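Local atomic coordinates of dihydropteroate synthase (Burkholderia cenocepacia, PDB entry 2Y5S), a protein that probably catalyses the condensation of para-aminobenzoate with 6-hydroxymethyl-7,8-dihydropterin diphosphate to give 7,8-dihydropteroate, a precursor of folates. Residues 121-124 and 125-129; 162-165 and 166-169. One frame throughout, in Å; residues are numbered along the deposited sequence.

Interaction 1: 121-124 and 125-129. With 78H (7,8-dihydropteroate), chain P; EDO (1,2-ethanediol), chain V.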
loop_
_atom_site.group_PDB
_atom_site.type_symbol
_atom_site.label_atom_id
_atom_site.label_comp_id
_atom_site.label_asym_id
_atom_site.label_seq_id
_atom_site.Cartn_x
_atom_site.Cartn_y
_atom_site.Cartn_z
ATOM N N ILE B 121 2.385 27.716 3.026
ATOM C CA ILE B 121 2.706 27.695 4.451
ATOM C C ILE B 121 1.949 26.555 5.116
ATOM O O ILE B 121 0.714 26.467 5.059
ATOM C CB ILE B 121 2.415 29.037 5.157
ATOM C CG1 ILE B 121 3.139 30.207 4.467
ATOM C CG2 ILE B 121 2.811 28.953 6.634
ATOM C CD1 ILE B 121 4.700 30.130 4.500
ATOM N N ASN B 122 2.727 25.668 5.729
ATOM C CA ASN B 122 2.236 24.474 6.336
ATOM C C ASN B 122 2.387 24.612 7.852
ATOM O O ASN B 122 3.503 24.514 8.362
ATOM C CB ASN B 122 3.068 23.292 5.819
ATOM C CG ASN B 122 2.701 21.993 6.496
ATOM O OD1 ASN B 122 1.581 21.836 6.931
ATOM N ND2 ASN B 122 3.653 21.059 6.595
ATOM N N ASP B 123 1.274 24.825 8.558
ATOM C CA ASP B 123 1.302 25.264 9.967
ATOM C C ASP B 123 0.647 24.277 10.947
ATOM O O ASP B 123 -0.570 24.140 11.004
ATOM C CB ASP B 123 0.647 26.635 10.101
ATOM C CG ASP B 123 0.747 27.217 11.517
ATOM O OD1 ASP B 123 1.459 26.659 12.378
ATOM O OD2 ASP B 123 0.084 28.241 11.766
ATOM N N ILE B 124 1.473 23.624 11.740
ATOM C CA ILE B 124 0.999 22.702 12.753
ATOM C C ILE B 124 0.063 23.375 13.763
ATOM O O ILE B 124 -0.754 22.703 14.359
ATOM C CB ILE B 124 2.153 21.961 13.492
ATOM C CG1 ILE B 124 3.122 22.935 14.158
ATOM C CG2 ILE B 124 2.916 21.049 12.504
ATOM C CD1 ILE B 124 3.873 22.328 15.365
ATOM N N TRP B 125 0.171 24.692 13.943
ATOM C CA TRP B 125 -0.715 25.400 14.861
ATOM C C TRP B 125 -1.969 25.983 14.208
ATOM O O TRP B 125 -2.744 26.656 14.881
ATOM C CB TRP B 125 0.049 26.496 15.635
ATOM C CG TRP B 125 0.765 25.958 16.827
ATOM C CD1 TRP B 125 2.095 25.801 16.962
ATOM C CD2 TRP B 125 0.178 25.488 18.048
ATOM N NE1 TRP B 125 2.391 25.247 18.172
ATOM C CE2 TRP B 125 1.227 25.051 18.867
ATOM C CE3 TRP B 125 -1.137 25.375 18.515
ATOM C CZ2 TRP B 125 1.014 24.526 20.149
ATOM C CZ3 TRP B 125 -1.353 24.859 19.785
ATOM C CH2 TRP B 125 -0.281 24.433 20.586
ATOM N N GLY B 126 -2.169 25.730 12.913
ATOM C CA GLY B 126 -3.417 26.087 12.241
ATOM C C GLY B 126 -3.654 27.590 12.221
ATOM O O GLY B 126 -4.790 28.054 12.283
ATOM N N PHE B 127 -2.555 28.332 12.153
ATOM C CA PHE B 127 -2.538 29.791 12.080
ATOM C C PHE B 127 -3.061 30.437 13.337
ATOM O O PHE B 127 -3.589 31.557 13.310
ATOM C CB PHE B 127 -3.222 30.273 10.775
ATOM C CG PHE B 127 -2.597 29.664 9.558
ATOM C CD1 PHE B 127 -1.409 30.160 9.062
ATOM C CD2 PHE B 127 -3.131 28.529 8.979
ATOM C CE1 PHE B 127 -0.794 29.569 7.983
ATOM C CE2 PHE B 127 -2.516 27.925 7.905
ATOM C CZ PHE B 127 -1.340 28.441 7.406
ATOM N N ARG B 128 -2.854 29.748 14.460
ATOM C CA ARG B 128 -3.298 30.248 15.744
ATOM C C ARG B 128 -2.248 31.099 16.457
ATOM O O ARG B 128 -2.592 31.826 17.379
ATOM C CB ARG B 128 -3.745 29.100 16.661
ATOM C CG ARG B 128 -5.121 28.554 16.323
ATOM C CD ARG B 128 -5.533 27.481 17.315
ATOM N NE ARG B 128 -4.805 26.224 17.115
ATOM C CZ ARG B 128 -4.830 25.210 17.976
ATOM N NH1 ARG B 128 -5.522 25.309 19.118
ATOM N NH2 ARG B 128 -4.164 24.092 17.697
ATOM N N GLN B 129 -0.973 30.997 16.079
ATOM C CA GLN B 129 0.048 31.777 16.765
ATOM C C GLN B 129 -0.211 33.240 16.505
ATOM O O GLN B 129 -0.613 33.607 15.394
ATOM C CB GLN B 129 1.474 31.407 16.346
ATOM C CG GLN B 129 1.932 30.029 16.817
ATOM C CD GLN B 129 1.987 29.894 18.320
ATOM O OE1 GLN B 129 2.200 30.864 19.029
ATOM N NE2 GLN B 129 1.806 28.671 18.812
HETATM O O4 78H P . 1.472 15.470 9.724
HETATM C C4 78H P . 1.922 16.583 9.447
HETATM C C5 78H P . 3.168 17.027 9.937
HETATM N N3 78H P . 1.172 17.450 8.638
HETATM C C9 78H P . 3.591 18.329 9.582
HETATM N N5 78H P . 3.960 16.214 10.682
HETATM C C2 78H P . 1.650 18.763 8.340
HETATM N N8 78H P . 4.810 18.821 10.028
HETATM N N1 78H P . 2.847 19.147 8.810
HETATM C C6 78H P . 5.131 16.657 11.180
HETATM N N2 78H P . 0.915 19.609 7.600
HETATM C C7 78H P . 5.600 18.108 11.039
HETATM C C10 78H P . 6.034 15.729 11.943
HETATM N N11 78H P . 5.623 15.661 13.350
HETATM C C15 78H P . 5.472 14.470 13.914
HETATM C C16 78H P . 4.317 14.163 14.627
HETATM C C17 78H P . 6.485 13.525 13.753
HETATM C C18 78H P . 4.181 12.911 15.200
HETATM C C19 78H P . 6.347 12.268 14.328
HETATM C C20 78H P . 5.198 11.965 15.054
HETATM C C21 78H P . 5.029 10.568 15.660
HETATM O O22 78H P . 3.890 10.273 16.030
HETATM O O23 78H P . 5.985 9.763 15.632
HETATM C C1 EDO V . -8.450 23.012 19.944
HETATM O O1 EDO V . -9.309 21.937 20.331
HETATM C C2 EDO V . -7.142 22.407 19.461
HETATM O O2 EDO V . -6.086 22.806 20.334
HETATM O O HOH W 1 0.719 29.672 13.856
HETATM O O HOH W 2 -3.387 23.360 14.991
#

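Interaction 2: 162-165 and 166-169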
loop_
_atom_site.group_PDB
_atom_site.type_symbol
_atom_site.label_atom_id
_atom_site.label_comp_id
_atom_site.label_asym_id
_atom_site.label_seq_id
_atom_site.Cartn_x
_atom_site.Cartn_y
_atom_site.Cartn_z
ATOM N N TYR B 162 -11.412 13.894 23.339
ATOM C CA TYR B 162 -12.381 14.066 22.251
ATOM C C TYR B 162 -13.733 13.437 22.596
ATOM O O TYR B 162 -13.811 12.554 23.428
ATOM C CB TYR B 162 -11.865 13.398 20.969
ATOM C CG TYR B 162 -10.523 13.913 20.516
ATOM C CD1 TYR B 162 -10.408 15.162 19.914
ATOM C CD2 TYR B 162 -9.367 13.173 20.718
ATOM C CE1 TYR B 162 -9.179 15.650 19.484
ATOM C CE2 TYR B 162 -8.128 13.659 20.305
ATOM C CZ TYR B 162 -8.046 14.907 19.691
ATOM O OH TYR B 162 -6.833 15.405 19.290
ATOM N N GLY B 163 -14.781 13.900 21.926
ATOM C CA GLY B 163 -16.058 13.196 21.884
ATOM C C GLY B 163 -15.919 12.209 20.750
ATOM O O GLY B 163 -15.493 11.078 20.968
ATOM N N ASP B 164 -16.244 12.642 19.532
ATOM C CA ASP B 164 -15.829 11.923 18.333
ATOM C C ASP B 164 -14.663 12.694 17.719
ATOM O O ASP B 164 -14.825 13.824 17.259
ATOM C CB ASP B 164 -16.964 11.800 17.317
ATOM C CG ASP B 164 -16.536 11.089 16.041
ATOM O OD1 ASP B 164 -15.376 10.610 15.947
ATOM O OD2 ASP B 164 -17.356 10.992 15.110
ATOM N N VAL B 165 -13.494 12.076 17.711
ATOM C CA VAL B 165 -12.296 12.745 17.257
ATOM C C VAL B 165 -12.448 13.246 15.816
ATOM O O VAL B 165 -11.925 14.302 15.480
ATOM C CB VAL B 165 -11.047 11.843 17.397
ATOM C CG1 VAL B 165 -11.153 10.591 16.510
ATOM C CG2 VAL B 165 -9.787 12.639 17.072
ATOM N N VAL B 166 -13.170 12.503 14.976
ATOM C CA VAL B 166 -13.361 12.905 13.580
ATOM C C VAL B 166 -14.183 14.186 13.497
ATOM O O VAL B 166 -13.855 15.104 12.732
ATOM C CB VAL B 166 -14.061 11.807 12.749
ATOM C CG1 VAL B 166 -14.240 12.265 11.286
ATOM C CG2 VAL B 166 -13.270 10.482 12.820
ATOM N N THR B 167 -15.256 14.238 14.275
ATOM C CA THR B 167 -16.119 15.413 14.303
ATOM C C THR B 167 -15.382 16.606 14.903
ATOM O O THR B 167 -15.467 17.714 14.372
ATOM C CB THR B 167 -17.427 15.142 15.078
ATOM O OG1 THR B 167 -18.117 14.052 14.455
ATOM C CG2 THR B 167 -18.337 16.377 15.081
ATOM N N ASP B 168 -14.642 16.377 15.990
ATOM C CA ASP B 168 -13.916 17.469 16.663
ATOM C C ASP B 168 -12.842 18.040 15.751
ATOM O O ASP B 168 -12.627 19.253 15.711
ATOM C CB ASP B 168 -13.255 16.981 17.958
ATOM C CG ASP B 168 -14.263 16.590 19.031
ATOM O OD1 ASP B 168 -15.423 17.062 18.981
ATOM O OD2 ASP B 168 -13.883 15.807 19.928
ATOM N N VAL B 169 -12.141 17.158 15.036
ATOM C CA VAL B 169 -11.086 17.595 14.120
ATOM C C VAL B 169 -11.732 18.421 12.987
ATOM O O VAL B 169 -11.255 19.508 12.665
ATOM C CB VAL B 169 -10.267 16.382 13.562
ATOM C CG1 VAL B 169 -9.495 16.746 12.287
ATOM C CG2 VAL B 169 -9.308 15.840 14.635
HETATM O O HOH W 3 -17.393 15.173 19.397
#

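Interaction 1: 121-124 and 125-129
I121 meets F127 twice: its methyl CG2 lies 3.9 Å from ring atom CE1 of F127, and its carbonyl oxygen sits at the edge of the same ring, near its plane. N122, next on the strand, turns to the other side and binds the product: ND2 donates to N1 of 7,8-dihydropteroate and also to D64 OD2, while OD1 lies so close to the pterin's N2 that the details of that bond are doubtful. With CG of D123 anti to the backbone N (chi1 -175°), its carboxylate reaches over the loop, where OD1 takes the amide N of W125 at 2.8 Å and OD2 the amide N of F127 at 2.7 Å, both from above the carboxylate plane. A water bridges OD2 to the N of Q129. D123 CB also makes a CH-pi contact over the F127 face, 3.9 Å from the centroid, and its carbonyl O accepts from G126 N at 3.0 Å, closing a type I turn. I124 directs CG2 to the pterin, 3.8 Å from N8, and CG1 to the W125 indole. A type I' turn, W125 to R128, follows; W125 O receives both N and NE of R128, from opposite faces of its carbonyl plane. Strand 120-123 runs between strands 100-103 and 142-146 of the parallel barrel sheet, with helix 107-115 against I121 and D123 and L143 of strand 142-146 against F127.

Interaction 2: 162-165 and 166-169
The start of helix 165-182 carries an N-cap: D164, immediately before the first turn, accepts from V166 N through OD1 at 3.1 Å, the amide coming from above the carboxylate plane. Its other oxygen, OD2, lies 3.2 Å from T167 OG1. The D164 carbonyl O opens the helical bonding, taking D168 N at 2.9 Å nearly along the C=O axis, and V165 O receives V169 N in the next step. D168 turns back over the incoming loop: with CG beside its own backbone N (chi1 -67°), OD2 uses its syn lone pair for G163 N at 2.9 Å, and OD1 is linked by a water to D164 N. The same OD2 lies at the edge of the Y162 ring, 3.5 Å from CD1, the ring and carboxylate planes being 30° apart. V165 CG2 covers one ring face over its centre and also lies 4.1 Å from V169 CG2. The tyrosine hydroxyl is hydrogen-bonded to G199 O, and V165 and V169 pack on L209 of helix 204-211. D164 thus caps a first-turn amide while D168, from within that turn, holds the loop amide of G163; the helix dipole would probably favour both negative charges, and D164 OD1 also makes a salt bridge to R294 of the second subunit.

Overall arrangement
Both interactions belong to the TIM-barrel fold of the pterin-binding enzymes and come in series along the chain. Interaction 1 lies where strand 120-123 gives way to the loop before helix 132-136; interaction 2 follows strand 142-146 and the small hairpin of strands 150-151 and 156-157, at the start of helix 165-182. Their centres are 19 Å apart and their nearest atoms about 9 Å apart, without touching. R176, farther along helix 165-182, hydrogen-bonds to G126 O and so ties the helix to the loop of interaction 1. N122 and I124 of interaction 1 belong to the product pocket, whereas D164 and V166 of interaction 2 meet R294 of the second subunit.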